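PDB 5DP2: CurF from Lyngbya majuscula, which probably forms the cyclopropane ring of curacin A through its enoyl reductase-like domain, which binds NADP. Local coordinates for residues T235-P241 against L259-S263; V48-V53 against A324-Q329; E62-R67 against A107-N111. All coordinates share one frame; numbering follows the deposited sequence.

Interaction 1: T235-P241 against L259-S263; sequences THGEYIP and LNIWS. With NAP (NADP nicotinamide-adenine-dinucleotide phosphate), chain B.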
loop_
_atom_site.group_PDB
_atom_site.type_symbol
_atom_site.label_atom_id
_atom_site.label_comp_id
_atom_site.label_asym_id
_atom_site.label_seq_id
_atom_site.Cartn_x
_atom_site.Cartn_y
_atom_site.Cartn_z
ATOM N N THR A 235 6.567 -3.676 13.998
ATOM C CA THR A 235 7.359 -4.864 14.314
ATOM C C THR A 235 8.485 -4.626 15.314
ATOM O O THR A 235 9.146 -5.569 15.707
ATOM C CB THR A 235 7.932 -5.494 13.034
ATOM O OG1 THR A 235 8.818 -4.558 12.422
ATOM C CG2 THR A 235 6.836 -5.898 12.080
ATOM N N HIS A 236 8.693 -3.375 15.703
ATOM C CA HIS A 236 9.794 -3.037 16.612
ATOM C C HIS A 236 9.434 -3.395 18.057
ATOM O O HIS A 236 8.285 -3.729 18.379
ATOM C CB HIS A 236 10.121 -1.549 16.469
ATOM C CG HIS A 236 8.968 -0.658 16.777
ATOM N ND1 HIS A 236 7.905 -0.499 15.920
ATOM C CD2 HIS A 236 8.678 0.079 17.878
ATOM C CE1 HIS A 236 7.033 0.333 16.460
ATOM N NE2 HIS A 236 7.477 0.700 17.648
ATOM N N GLY A 237 10.428 -3.321 18.936
ATOM C CA GLY A 237 10.205 -3.496 20.357
ATOM C C GLY A 237 9.498 -4.807 20.656
ATOM O O GLY A 237 9.848 -5.851 20.099
ATOM N N GLU A 238 8.500 -4.753 21.536
ATOM C CA GLU A 238 7.720 -5.914 21.931
ATOM C C GLU A 238 6.383 -6.012 21.189
ATOM O O GLU A 238 5.500 -6.749 21.609
ATOM C CB GLU A 238 7.480 -5.921 23.438
ATOM C CG GLU A 238 8.769 -6.012 24.243
ATOM C CD GLU A 238 8.539 -6.084 25.731
ATOM O OE1 GLU A 238 7.458 -5.690 26.218
ATOM O OE2 GLU A 238 9.473 -6.508 26.424
ATOM N N TYR A 239 6.233 -5.280 20.082
ATOM C CA TYR A 239 4.944 -5.265 19.408
ATOM C C TYR A 239 4.522 -6.639 18.901
ATOM O O TYR A 239 3.328 -6.973 19.004
ATOM C CB TYR A 239 4.933 -4.230 18.264
ATOM C CG TYR A 239 4.689 -2.811 18.753
ATOM C CD1 TYR A 239 5.674 -2.076 19.405
ATOM C CD2 TYR A 239 3.450 -2.218 18.597
ATOM C CE1 TYR A 239 5.416 -0.809 19.874
ATOM C CE2 TYR A 239 3.186 -0.942 19.045
ATOM C CZ TYR A 239 4.168 -0.242 19.701
ATOM O OH TYR A 239 3.963 1.027 20.161
ATOM N N ILE A 240 5.445 -7.448 18.375
ATOM C CA ILE A 240 5.045 -8.762 17.843
ATOM C C ILE A 240 4.534 -9.671 18.974
ATOM O O ILE A 240 3.422 -10.171 18.893
ATOM C CB ILE A 240 6.146 -9.385 16.985
ATOM C CG1 ILE A 240 6.332 -8.554 15.710
ATOM C CG2 ILE A 240 5.801 -10.839 16.671
ATOM C CD1 ILE A 240 7.567 -8.915 14.915
ATOM N N PRO A 241 5.322 -9.921 20.050
ATOM C CA PRO A 241 4.812 -10.823 21.075
ATOM C C PRO A 241 3.557 -10.290 21.783
ATOM O O PRO A 241 2.686 -11.077 22.165
ATOM C CB PRO A 241 6.001 -11.001 22.041
ATOM C CG PRO A 241 6.889 -9.817 21.762
ATOM C CD PRO A 241 6.737 -9.572 20.285
ATOM N N LEU A 259 10.419 -5.678 8.430
ATOM C CA LEU A 259 11.634 -5.580 9.244
ATOM C C LEU A 259 11.489 -6.380 10.515
ATOM O O LEU A 259 10.532 -6.227 11.269
ATOM C CB LEU A 259 11.941 -4.118 9.625
ATOM C CG LEU A 259 11.994 -3.064 8.521
ATOM C CD1 LEU A 259 11.987 -1.632 9.063
ATOM C CD2 LEU A 259 13.234 -3.318 7.691
ATOM N N ASN A 260 12.441 -7.281 10.729
ATOM C CA ASN A 260 12.610 -8.065 11.945
ATOM C C ASN A 260 11.403 -8.926 12.351
ATOM O O ASN A 260 11.088 -9.128 13.530
ATOM C CB ASN A 260 13.059 -7.165 13.078
ATOM C CG ASN A 260 14.272 -6.344 12.703
ATOM O OD1 ASN A 260 14.216 -5.107 12.633
ATOM N ND2 ASN A 260 15.375 -7.027 12.412
ATOM N N ILE A 261 10.737 -9.474 11.351
ATOM C CA ILE A 261 9.554 -10.281 11.614
ATOM C C ILE A 261 9.921 -11.688 12.053
ATOM O O ILE A 261 11.032 -12.191 11.812
ATOM C CB ILE A 261 8.598 -10.310 10.418
ATOM C CG1 ILE A 261 9.225 -10.973 9.211
ATOM C CG2 ILE A 261 8.046 -8.913 10.154
ATOM C CD1 ILE A 261 8.230 -11.100 8.097
ATOM N N TRP A 262 8.989 -12.318 12.754
ATOM C CA TRP A 262 9.185 -13.665 13.239
ATOM C C TRP A 262 8.953 -14.708 12.139
ATOM O O TRP A 262 8.216 -14.473 11.174
ATOM C CB TRP A 262 8.258 -13.942 14.430
ATOM C CG TRP A 262 8.606 -13.210 15.696
ATOM C CD1 TRP A 262 9.309 -12.040 15.837
ATOM C CD2 TRP A 262 8.228 -13.603 17.019
ATOM N NE1 TRP A 262 9.392 -11.687 17.164
ATOM C CE2 TRP A 262 8.743 -12.627 17.922
ATOM C CE3 TRP A 262 7.533 -14.700 17.533
ATOM C CZ2 TRP A 262 8.577 -12.739 19.306
ATOM C CZ3 TRP A 262 7.366 -14.803 18.893
ATOM C CH2 TRP A 262 7.887 -13.827 19.772
ATOM N N SER A 263 9.555 -15.870 12.309
ATOM C CA SER A 263 9.261 -17.015 11.456
ATOM C C SER A 263 8.000 -17.743 11.949
ATOM O O SER A 263 7.554 -17.578 13.084
ATOM C CB SER A 263 10.429 -17.987 11.438
ATOM O OG SER A 263 10.521 -18.625 12.694
HETATM P PA NAP B . 1.299 4.406 6.258
HETATM O O1A NAP B . 0.497 5.475 5.600
HETATM O O2A NAP B . 0.605 3.364 7.057
HETATM O O5B NAP B . 2.420 5.137 7.131
HETATM C C5B NAP B . 3.146 4.433 8.148
HETATM C C4B NAP B . 2.331 4.203 9.402
HETATM O O4B NAP B . 3.184 3.681 10.393
HETATM C C3B NAP B . 1.683 5.440 9.952
HETATM O O3B NAP B . 0.266 5.272 9.875
HETATM C C2B NAP B . 2.169 5.542 11.411
HETATM O O2B NAP B . 1.211 5.769 12.406
HETATM C C1B NAP B . 2.733 4.160 11.677
HETATM N N9A NAP B . 3.907 4.140 12.539
HETATM C C8A NAP B . 5.219 4.318 12.156
HETATM N N7A NAP B . 6.042 4.227 13.226
HETATM C C5A NAP B . 5.259 3.981 14.286
HETATM C C6A NAP B . 5.488 3.773 15.679
HETATM N N6A NAP B . 6.745 3.808 16.166
HETATM N N1A NAP B . 4.444 3.542 16.464
HETATM C C2A NAP B . 3.212 3.514 15.946
HETATM N N3A NAP B . 2.873 3.690 14.665
HETATM C C4A NAP B . 3.889 3.938 13.854
HETATM O O3 NAP B . 2.214 3.664 5.161
HETATM P PN NAP B . 1.811 2.552 4.081
HETATM O O1N NAP B . 2.557 2.857 2.841
HETATM O O2N NAP B . 0.320 2.397 4.011
HETATM O O5D NAP B . 2.464 1.275 4.710
HETATM C C5D NAP B . 1.935 0.761 5.954
HETATM C C4D NAP B . 2.949 -0.229 6.580
HETATM O O4D NAP B . 2.801 -1.463 5.928
HETATM C C3D NAP B . 4.421 0.157 6.397
HETATM O O3D NAP B . 5.162 -0.398 7.492
HETATM C C2D NAP B . 4.781 -0.490 5.083
HETATM O O2D NAP B . 6.189 -0.737 5.012
HETATM C C1D NAP B . 3.962 -1.753 5.129
HETATM N N1N NAP B . 3.406 -2.328 3.885
HETATM C C2N NAP B . 3.656 -3.622 3.579
HETATM C C3N NAP B . 3.149 -4.227 2.432
HETATM C C7N NAP B . 3.454 -5.657 2.146
HETATM O O7N NAP B . 3.147 -6.036 1.036
HETATM N N7N NAP B . 4.024 -6.421 3.116
HETATM C C4N NAP B . 2.353 -3.472 1.565
HETATM C C5N NAP B . 2.108 -2.146 1.901
HETATM C C6N NAP B . 2.638 -1.585 3.069
HETATM P P2B NAP B . 0.518 7.183 12.686
HETATM O O1X NAP B . -0.373 7.474 11.486
HETATM O O2X NAP B . -0.251 6.923 13.950
HETATM O O3X NAP B . 1.628 8.197 12.830
HETATM O O HOH W 1 8.489 -3.708 9.685
HETATM O O HOH W 2 11.618 -6.795 15.834
#

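Interaction 2: V48-V53 against A324-Q329; sequences VNFREV and AFRHLQ. With NAP (NADP nicotinamide-adenine-dinucleotide phosphate), chain B.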
loop_
_atom_site.group_PDB
_atom_site.type_symbol
_atom_site.label_atom_id
_atom_site.label_comp_id
_atom_site.label_asym_id
_atom_site.label_seq_id
_atom_site.Cartn_x
_atom_site.Cartn_y
_atom_site.Cartn_z
ATOM N N VAL A 48 3.023 8.419 -2.708
ATOM C CA VAL A 48 4.196 7.945 -1.992
ATOM C C VAL A 48 3.799 6.762 -1.089
ATOM O O VAL A 48 2.774 6.821 -0.412
ATOM C CB VAL A 48 4.780 9.064 -1.091
ATOM C CG1 VAL A 48 6.105 8.608 -0.467
ATOM C CG2 VAL A 48 5.000 10.352 -1.861
ATOM N N ASN A 49 4.597 5.697 -1.066
ATOM C CA ASN A 49 4.372 4.585 -0.157
ATOM C C ASN A 49 5.455 4.575 0.920
ATOM O O ASN A 49 6.585 5.008 0.684
ATOM C CB ASN A 49 4.330 3.256 -0.927
ATOM C CG ASN A 49 2.953 3.056 -1.601
ATOM O OD1 ASN A 49 2.016 2.472 -1.023
ATOM N ND2 ASN A 49 2.781 3.606 -2.752
ATOM N N PHE A 50 5.149 4.066 2.104
ATOM C CA PHE A 50 6.097 4.110 3.200
ATOM C C PHE A 50 7.392 3.355 2.854
ATOM O O PHE A 50 8.485 3.815 3.226
ATOM C CB PHE A 50 5.467 3.551 4.476
ATOM C CG PHE A 50 6.261 3.821 5.706
ATOM C CD1 PHE A 50 6.362 5.133 6.205
ATOM C CD2 PHE A 50 6.910 2.798 6.354
ATOM C CE1 PHE A 50 7.099 5.393 7.358
ATOM C CE2 PHE A 50 7.622 3.043 7.526
ATOM C CZ PHE A 50 7.720 4.342 8.018
ATOM N N ARG A 51 7.306 2.215 2.151
ATOM C CA ARG A 51 8.516 1.492 1.694
ATOM C C ARG A 51 9.489 2.413 1.007
ATOM O O ARG A 51 10.707 2.259 1.134
ATOM C CB ARG A 51 8.129 0.341 0.686
ATOM C CG ARG A 51 9.324 -0.378 0.009
ATOM C CD ARG A 51 10.151 -1.230 0.939
ATOM N NE ARG A 51 9.450 -2.442 1.306
ATOM C CZ ARG A 51 9.394 -3.601 0.615
ATOM N NH1 ARG A 51 10.033 -3.754 -0.556
ATOM N NH2 ARG A 51 8.686 -4.593 1.117
ATOM N N GLU A 52 8.968 3.326 0.203
ATOM C CA GLU A 52 9.827 4.214 -0.591
ATOM C C GLU A 52 10.555 5.232 0.271
ATOM O O GLU A 52 11.683 5.596 -0.052
ATOM C CB GLU A 52 8.997 4.877 -1.674
ATOM C CG GLU A 52 8.478 3.831 -2.670
ATOM C CD GLU A 52 7.442 4.296 -3.628
ATOM O OE1 GLU A 52 6.519 5.042 -3.229
ATOM O OE2 GLU A 52 7.518 3.851 -4.802
ATOM N N VAL A 53 9.933 5.699 1.352
ATOM C CA VAL A 53 10.647 6.491 2.355
ATOM C C VAL A 53 11.800 5.669 2.946
ATOM O O VAL A 53 12.938 6.135 3.005
ATOM C CB VAL A 53 9.667 6.989 3.455
ATOM C CG1 VAL A 53 10.422 7.675 4.577
ATOM C CG2 VAL A 53 8.621 7.930 2.866
ATOM N N ALA A 324 6.457 15.970 -0.095
ATOM C CA ALA A 324 5.478 14.886 -0.064
ATOM C C ALA A 324 6.045 13.672 0.698
ATOM O O ALA A 324 5.390 13.077 1.544
ATOM C CB ALA A 324 5.107 14.497 -1.480
ATOM N N PHE A 325 7.303 13.293 0.373
ATOM C CA PHE A 325 7.949 12.206 1.079
ATOM C C PHE A 325 8.110 12.537 2.560
ATOM O O PHE A 325 7.902 11.681 3.422
ATOM C CB PHE A 325 9.325 11.849 0.472
ATOM C CG PHE A 325 9.301 10.872 -0.700
ATOM C CD1 PHE A 325 8.712 11.185 -1.908
ATOM C CD2 PHE A 325 9.932 9.644 -0.596
ATOM C CE1 PHE A 325 8.726 10.278 -2.969
ATOM C CE2 PHE A 325 9.967 8.735 -1.650
ATOM C CZ PHE A 325 9.370 9.066 -2.856
ATOM N N ARG A 326 8.475 13.789 2.868
ATOM C CA ARG A 326 8.648 14.194 4.270
ATOM C C ARG A 326 7.342 14.166 5.038
ATOM O O ARG A 326 7.330 13.856 6.237
ATOM C CB ARG A 326 9.262 15.593 4.344
ATOM C CG ARG A 326 10.745 15.633 4.134
ATOM C CD ARG A 326 11.268 17.048 4.208
ATOM N NE ARG A 326 12.712 16.990 4.108
ATOM C CZ ARG A 326 13.482 17.946 3.606
ATOM N NH1 ARG A 326 12.941 19.086 3.186
ATOM N NH2 ARG A 326 14.807 17.788 3.552
ATOM N N HIS A 327 6.237 14.478 4.358
ATOM C CA HIS A 327 4.915 14.478 4.994
ATOM C C HIS A 327 4.620 13.076 5.515
ATOM O O HIS A 327 4.075 12.885 6.600
ATOM C CB HIS A 327 3.877 14.973 3.991
ATOM C CG HIS A 327 2.545 15.314 4.579
ATOM N ND1 HIS A 327 2.239 16.539 5.125
ATOM C CD2 HIS A 327 1.401 14.588 4.619
ATOM C CE1 HIS A 327 0.965 16.543 5.490
ATOM N NE2 HIS A 327 0.442 15.363 5.209
ATOM N N LEU A 328 4.978 12.059 4.713
ATOM C CA LEU A 328 4.802 10.659 5.118
ATOM C C LEU A 328 5.833 10.248 6.170
ATOM O O LEU A 328 5.477 9.624 7.174
ATOM C CB LEU A 328 4.856 9.743 3.872
ATOM C CG LEU A 328 4.522 8.291 4.150
ATOM C CD1 LEU A 328 3.214 8.084 4.900
ATOM C CD2 LEU A 328 4.538 7.530 2.845
ATOM N N GLN A 329 7.093 10.645 5.989
ATOM C CA GLN A 329 8.124 10.325 6.982
ATOM C C GLN A 329 7.758 10.825 8.381
ATOM O O GLN A 329 7.935 10.097 9.357
ATOM C CB GLN A 329 9.438 10.960 6.568
ATOM C CG GLN A 329 10.577 10.704 7.536
ATOM C CD GLN A 329 11.788 11.600 7.308
ATOM O OE1 GLN A 329 11.681 12.687 6.718
ATOM N NE2 GLN A 329 12.938 11.160 7.791
HETATM P PA NAP B . 1.299 4.406 6.258
HETATM O O1A NAP B . 0.497 5.475 5.600
HETATM O O2A NAP B . 0.605 3.364 7.057
HETATM O O5B NAP B . 2.420 5.137 7.131
HETATM C C5B NAP B . 3.146 4.433 8.148
HETATM C C4B NAP B . 2.331 4.203 9.402
HETATM O O4B NAP B . 3.184 3.681 10.393
HETATM C C3B NAP B . 1.683 5.440 9.952
HETATM O O3B NAP B . 0.266 5.272 9.875
HETATM C C2B NAP B . 2.169 5.542 11.411
HETATM O O2B NAP B . 1.211 5.769 12.406
HETATM C C1B NAP B . 2.733 4.160 11.677
HETATM N N9A NAP B . 3.907 4.140 12.539
HETATM C C8A NAP B . 5.219 4.318 12.156
HETATM N N7A NAP B . 6.042 4.227 13.226
HETATM C C5A NAP B . 5.259 3.981 14.286
HETATM C C6A NAP B . 5.488 3.773 15.679
HETATM N N6A NAP B . 6.745 3.808 16.166
HETATM N N1A NAP B . 4.444 3.542 16.464
HETATM C C2A NAP B . 3.212 3.514 15.946
HETATM N N3A NAP B . 2.873 3.690 14.665
HETATM C C4A NAP B . 3.889 3.938 13.854
HETATM O O3 NAP B . 2.214 3.664 5.161
HETATM P PN NAP B . 1.811 2.552 4.081
HETATM O O1N NAP B . 2.557 2.857 2.841
HETATM O O2N NAP B . 0.320 2.397 4.011
HETATM O O5D NAP B . 2.464 1.275 4.710
HETATM C C5D NAP B . 1.935 0.761 5.954
HETATM C C4D NAP B . 2.949 -0.229 6.580
HETATM O O4D NAP B . 2.801 -1.463 5.928
HETATM C C3D NAP B . 4.421 0.157 6.397
HETATM O O3D NAP B . 5.162 -0.398 7.492
HETATM C C2D NAP B . 4.781 -0.490 5.083
HETATM O O2D NAP B . 6.189 -0.737 5.012
HETATM C C1D NAP B . 3.962 -1.753 5.129
HETATM N N1N NAP B . 3.406 -2.328 3.885
HETATM C C2N NAP B . 3.656 -3.622 3.579
HETATM C C3N NAP B . 3.149 -4.227 2.432
HETATM C C7N NAP B . 3.454 -5.657 2.146
HETATM O O7N NAP B . 3.147 -6.036 1.036
HETATM N N7N NAP B . 4.024 -6.421 3.116
HETATM C C4N NAP B . 2.353 -3.472 1.565
HETATM C C5N NAP B . 2.108 -2.146 1.901
HETATM C C6N NAP B . 2.638 -1.585 3.069
HETATM P P2B NAP B . 0.518 7.183 12.686
HETATM O O1X NAP B . -0.373 7.474 11.486
HETATM O O2X NAP B . -0.251 6.923 13.950
HETATM O O3X NAP B . 1.628 8.197 12.830
#

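Interaction 3: E62-R67 against A107-N111; sequences EYIKKR and AYPGN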
loop_
_atom_site.group_PDB
_atom_site.type_symbol
_atom_site.label_atom_id
_atom_site.label_comp_id
_atom_site.label_asym_id
_atom_site.label_seq_id
_atom_site.Cartn_x
_atom_site.Cartn_y
_atom_site.Cartn_z
ATOM N N GLU A 62 15.750 -2.356 -1.673
ATOM C CA GLU A 62 15.037 -3.208 -2.613
ATOM C C GLU A 62 15.950 -4.286 -3.182
ATOM O O GLU A 62 17.105 -4.011 -3.550
ATOM C CB GLU A 62 14.484 -2.373 -3.778
ATOM C CG GLU A 62 13.398 -1.405 -3.357
ATOM C CD GLU A 62 12.204 -2.099 -2.788
ATOM O OE1 GLU A 62 11.660 -2.999 -3.480
ATOM O OE2 GLU A 62 11.760 -1.758 -1.655
ATOM N N TYR A 63 15.405 -5.493 -3.323
ATOM C CA TYR A 63 16.045 -6.598 -4.047
ATOM C C TYR A 63 15.280 -6.942 -5.340
ATOM O O TYR A 63 15.839 -7.611 -6.212
ATOM C CB TYR A 63 16.201 -7.853 -3.143
ATOM C CG TYR A 63 14.900 -8.294 -2.568
ATOM C CD1 TYR A 63 14.044 -9.094 -3.315
ATOM C CD2 TYR A 63 14.451 -7.840 -1.324
ATOM C CE1 TYR A 63 12.786 -9.432 -2.855
ATOM C CE2 TYR A 63 13.191 -8.149 -0.868
ATOM C CZ TYR A 63 12.358 -8.951 -1.625
ATOM O OH TYR A 63 11.107 -9.216 -1.160
ATOM N N ILE A 64 14.024 -6.507 -5.473
ATOM C CA ILE A 64 13.272 -6.760 -6.693
ATOM C C ILE A 64 13.908 -5.952 -7.826
ATOM O O ILE A 64 14.011 -4.725 -7.764
ATOM C CB ILE A 64 11.789 -6.423 -6.473
ATOM C CG1 ILE A 64 11.188 -7.542 -5.616
ATOM C CG2 ILE A 64 11.062 -6.257 -7.792
ATOM C CD1 ILE A 64 9.781 -7.306 -5.177
ATOM N N LYS A 65 14.289 -6.650 -8.904
ATOM C CA LYS A 65 15.047 -6.005 -9.959
ATOM C C LYS A 65 14.213 -4.998 -10.751
ATOM O O LYS A 65 14.764 -4.051 -11.287
ATOM C CB LYS A 65 15.748 -7.047 -10.832
ATOM C CG LYS A 65 16.931 -7.693 -10.075
ATOM C CD LYS A 65 17.859 -8.572 -10.833
ATOM C CE LYS A 65 19.133 -8.720 -10.004
ATOM N NZ LYS A 65 20.113 -9.640 -10.631
ATOM N N LYS A 66 12.884 -5.180 -10.767
ATOM C CA LYS A 66 11.993 -4.242 -11.449
ATOM C C LYS A 66 12.085 -2.831 -10.870
ATOM O O LYS A 66 11.743 -1.869 -11.555
ATOM C CB LYS A 66 10.526 -4.768 -11.329
ATOM C CG LYS A 66 9.541 -4.123 -12.284
ATOM C CD LYS A 66 8.136 -4.644 -12.132
ATOM C CE LYS A 66 7.286 -4.179 -13.296
ATOM N NZ LYS A 66 5.891 -4.594 -13.174
ATOM N N ARG A 67 12.522 -2.696 -9.617
ATOM C CA ARG A 67 12.711 -1.390 -8.983
ATOM C C ARG A 67 13.982 -0.655 -9.426
ATOM O O ARG A 67 14.203 0.459 -8.984
ATOM C CB ARG A 67 12.693 -1.501 -7.466
ATOM C CG ARG A 67 11.308 -1.757 -6.846
ATOM C CD ARG A 67 10.332 -0.605 -6.981
ATOM N NE ARG A 67 10.818 0.668 -6.436
ATOM C CZ ARG A 67 10.909 0.966 -5.141
ATOM N NH1 ARG A 67 10.430 0.178 -4.197
ATOM N NH2 ARG A 67 11.483 2.128 -4.784
ATOM N N ALA A 107 -0.426 -1.348 -12.234
ATOM C CA ALA A 107 -0.226 -2.367 -11.190
ATOM C C ALA A 107 1.273 -2.608 -11.018
ATOM O O ALA A 107 1.933 -3.131 -11.924
ATOM C CB ALA A 107 -0.926 -3.650 -11.618
ATOM N N TYR A 108 1.818 -2.213 -9.874
ATOM C CA TYR A 108 3.220 -2.422 -9.525
ATOM C C TYR A 108 4.184 -2.127 -10.681
ATOM O O TYR A 108 5.029 -2.950 -11.030
ATOM C CB TYR A 108 3.466 -3.838 -8.933
ATOM C CG TYR A 108 4.794 -3.930 -8.205
ATOM C CD1 TYR A 108 5.033 -3.148 -7.078
ATOM C CD2 TYR A 108 5.831 -4.754 -8.651
ATOM C CE1 TYR A 108 6.279 -3.162 -6.441
ATOM C CE2 TYR A 108 7.066 -4.772 -8.028
ATOM C CZ TYR A 108 7.295 -3.968 -6.932
ATOM O OH TYR A 108 8.545 -3.999 -6.357
ATOM N N PRO A 109 4.153 -0.901 -11.230
ATOM C CA PRO A 109 5.117 -0.579 -12.293
ATOM C C PRO A 109 6.550 -0.485 -11.761
ATOM O O PRO A 109 7.487 -0.879 -12.465
ATOM C CB PRO A 109 4.612 0.763 -12.821
ATOM C CG PRO A 109 3.831 1.367 -11.697
ATOM C CD PRO A 109 3.182 0.184 -11.023
ATOM N N GLY A 110 6.715 0.067 -10.547
ATOM C CA GLY A 110 8.027 0.275 -9.950
ATOM C C GLY A 110 8.703 1.596 -10.268
ATOM O O GLY A 110 9.669 1.956 -9.592
ATOM N N ASN A 111 8.180 2.268 -11.304
ATOM C CA ASN A 111 8.741 3.521 -11.835
ATOM C C ASN A 111 7.644 4.549 -12.131
ATOM O O ASN A 111 7.803 5.412 -12.982
ATOM C CB ASN A 111 9.559 3.250 -13.106
ATOM C CG ASN A 111 8.729 2.671 -14.234
ATOM O OD1 ASN A 111 7.613 2.198 -14.010
ATOM N ND2 ASN A 111 9.261 2.687 -15.438
HETATM O O HOH W 3 9.038 -2.475 -4.173
HETATM O O HOH W 4 10.036 -0.432 -13.257
#

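Interaction 1: T235-P241 against L259-S263
Ile240 lays its CG2 methyl on one face of the Trp262 indole, 3.5 Å from that methyl to the centroid of the five-membered ring and only 4° off the normal, a well-formed CH-pi contact. The methyl points there because CG2 lies anti to the backbone N (chi1, measured to CG1, is -67°); the other branch reaches the rim of the five-membered ring, with Ile240 CD1 3.7 Å from Trp262 CD1, and also brushes the carbonyl oxygen of Asn260. Beside it the Pro241 and Trp262 side chains cross at about a right angle, with Pro241 CD 3.8 Å from Trp262 CZ2. Isoleucine, proline and indole thus make up the dense, apolar part of the contact.

Toward Leu259 the packing thins and becomes polar. Thr235 OG1 donates a 2.7 Å hydrogen bond to Leu259 O, approaching 19° out of the carbonyl plane, and the same hydroxyl accepts from a water that in turn takes the N-H of Leu259. A second water bonds firmly to Thr235 O but weakly to Asn260 O, so part of this side is bridged by solvent. The threonine methyl, Thr235 CG2, adds one apolar touch, 3.8 Å from Ile261 CG2. Next to Thr235, the imidazole of His236 comes near the adenine amino group of NADP, with His236 CE1 3.5 Å from N6A.

The contact lies at the surface of the nucleotide-binding domain, joining the start of helix 239-245 to the loop between strand 251-255 and helix 264-270. Tyr253 of that strand also touches Ile240, while Val267 and Arg270 of helix 264-270 pack on Trp262.

Interaction 2: V48-V53 against A324-Q329
Val48 presses its CG1 methyl over the centre of the Phe325 ring, 3.7 Å from the centroid and 3° off the normal, while CG2 touches the same ring at CD1. With Val48 CG1 anti to the backbone N (chi1 -173°), this methyl also reaches Leu328 CD2 at 3.8 Å. Leu328 CD2 sits against the backbone where the loop enters helix 50-57, 3.6 Å from Phe50 N, and Leu328 CG meets the edge of the Phe50 ring. Val53 CG2 closes the group, 4.1 Å from Phe325 CD2, and Glu52 O lies in plane at the edge of the Phe325 ring. Were Phe325 replaced by an alanine, the Val48 CG1 methyl would probably lose the face it rests on, weakening the hold between 48-53 and helix 321-329.

Farther out, Asn49 N donates to Glu52 OE1 at 3.0 Å, and the other carboxylate oxygen accepts from Gly81 N. The side-chain amide of Asn49 is held through ND2 by Glu83 and through OD1 by Lys336 NZ, which probably steadies the turn into the helix.

Phe50 N donates a nearly straight bond (170°) of 3.0 Å to O1N of the NADP diphosphate, and its ring lays one face against the ribose carbon C5B. A helix N-terminus turned to a diphosphate, backed by a helix from the C-terminal end of the chain, forms part of the NADP site in this enoyl reductase of the medium-chain dehydrogenase/reductase type.

Interaction 3: E62-R67 against A107-N111
One water is gripped by three groups: it donates to Glu62 OE1 at 2.8 Å, accepts from Arg67 NH1 at 3.0 Å, and bonds to Tyr108 OH at 2.7 Å. It lies in the planes of both the guanidinium and the phenol ring, although those planes stand 85° apart. Tyr108 OH is also wedged against aliphatic carbon, 3.6 Å from Arg67 CG, and Ile64 CG2 comes up at the edge of the ring.

Lys66 reaches across with an extended chain, CG anti to the backbone N (chi1 -164°), and Lys66 NZ donates to Tyr108 O at 2.8 Å, tilted 31° from the carbonyl plane. On the way Lys66 CE passes 3.4 Å from Pro109 O, which a second water links to Lys66 O. A side chain at Gly110 would probably crowd Lys66 O.

Arg67 NH1 lies 3.5 Å from Glu62 OE2, a salt bridge that braces 62-67 internally; the guanidinium also bonds to Thr79 O and Asn55, while Asn55 and Arg51 hold Glu62. Across the contact the polar links are the lysine bond and the two waters. The first water, fixed between carboxylate and guanidinium, gives the phenol a defined polar partner, probably limiting its freedom.

Along the chain, interaction 2 closes a long loop that contains interaction 3 and then interaction 1. Interactions 2 and 3 are neighbours, their centres 16 Å apart, and touch directly: Arg51 of helix 50-57 makes a salt bridge with Glu62, 2.9 Å from Arg51 NH1 to Glu62 OE2. Both adjoin the mixed sheet that includes strands 39-48, 103-107 and 336-340. Interaction 1 stands apart, about 22 Å and 25 Å centre to centre from interactions 2 and 3, beside the six-stranded parallel sheet of the Rossmann domain. NADP spans the separation, with its adenine near 235-241 and its diphosphate at 48-53, so the cofactor lies between the two domains.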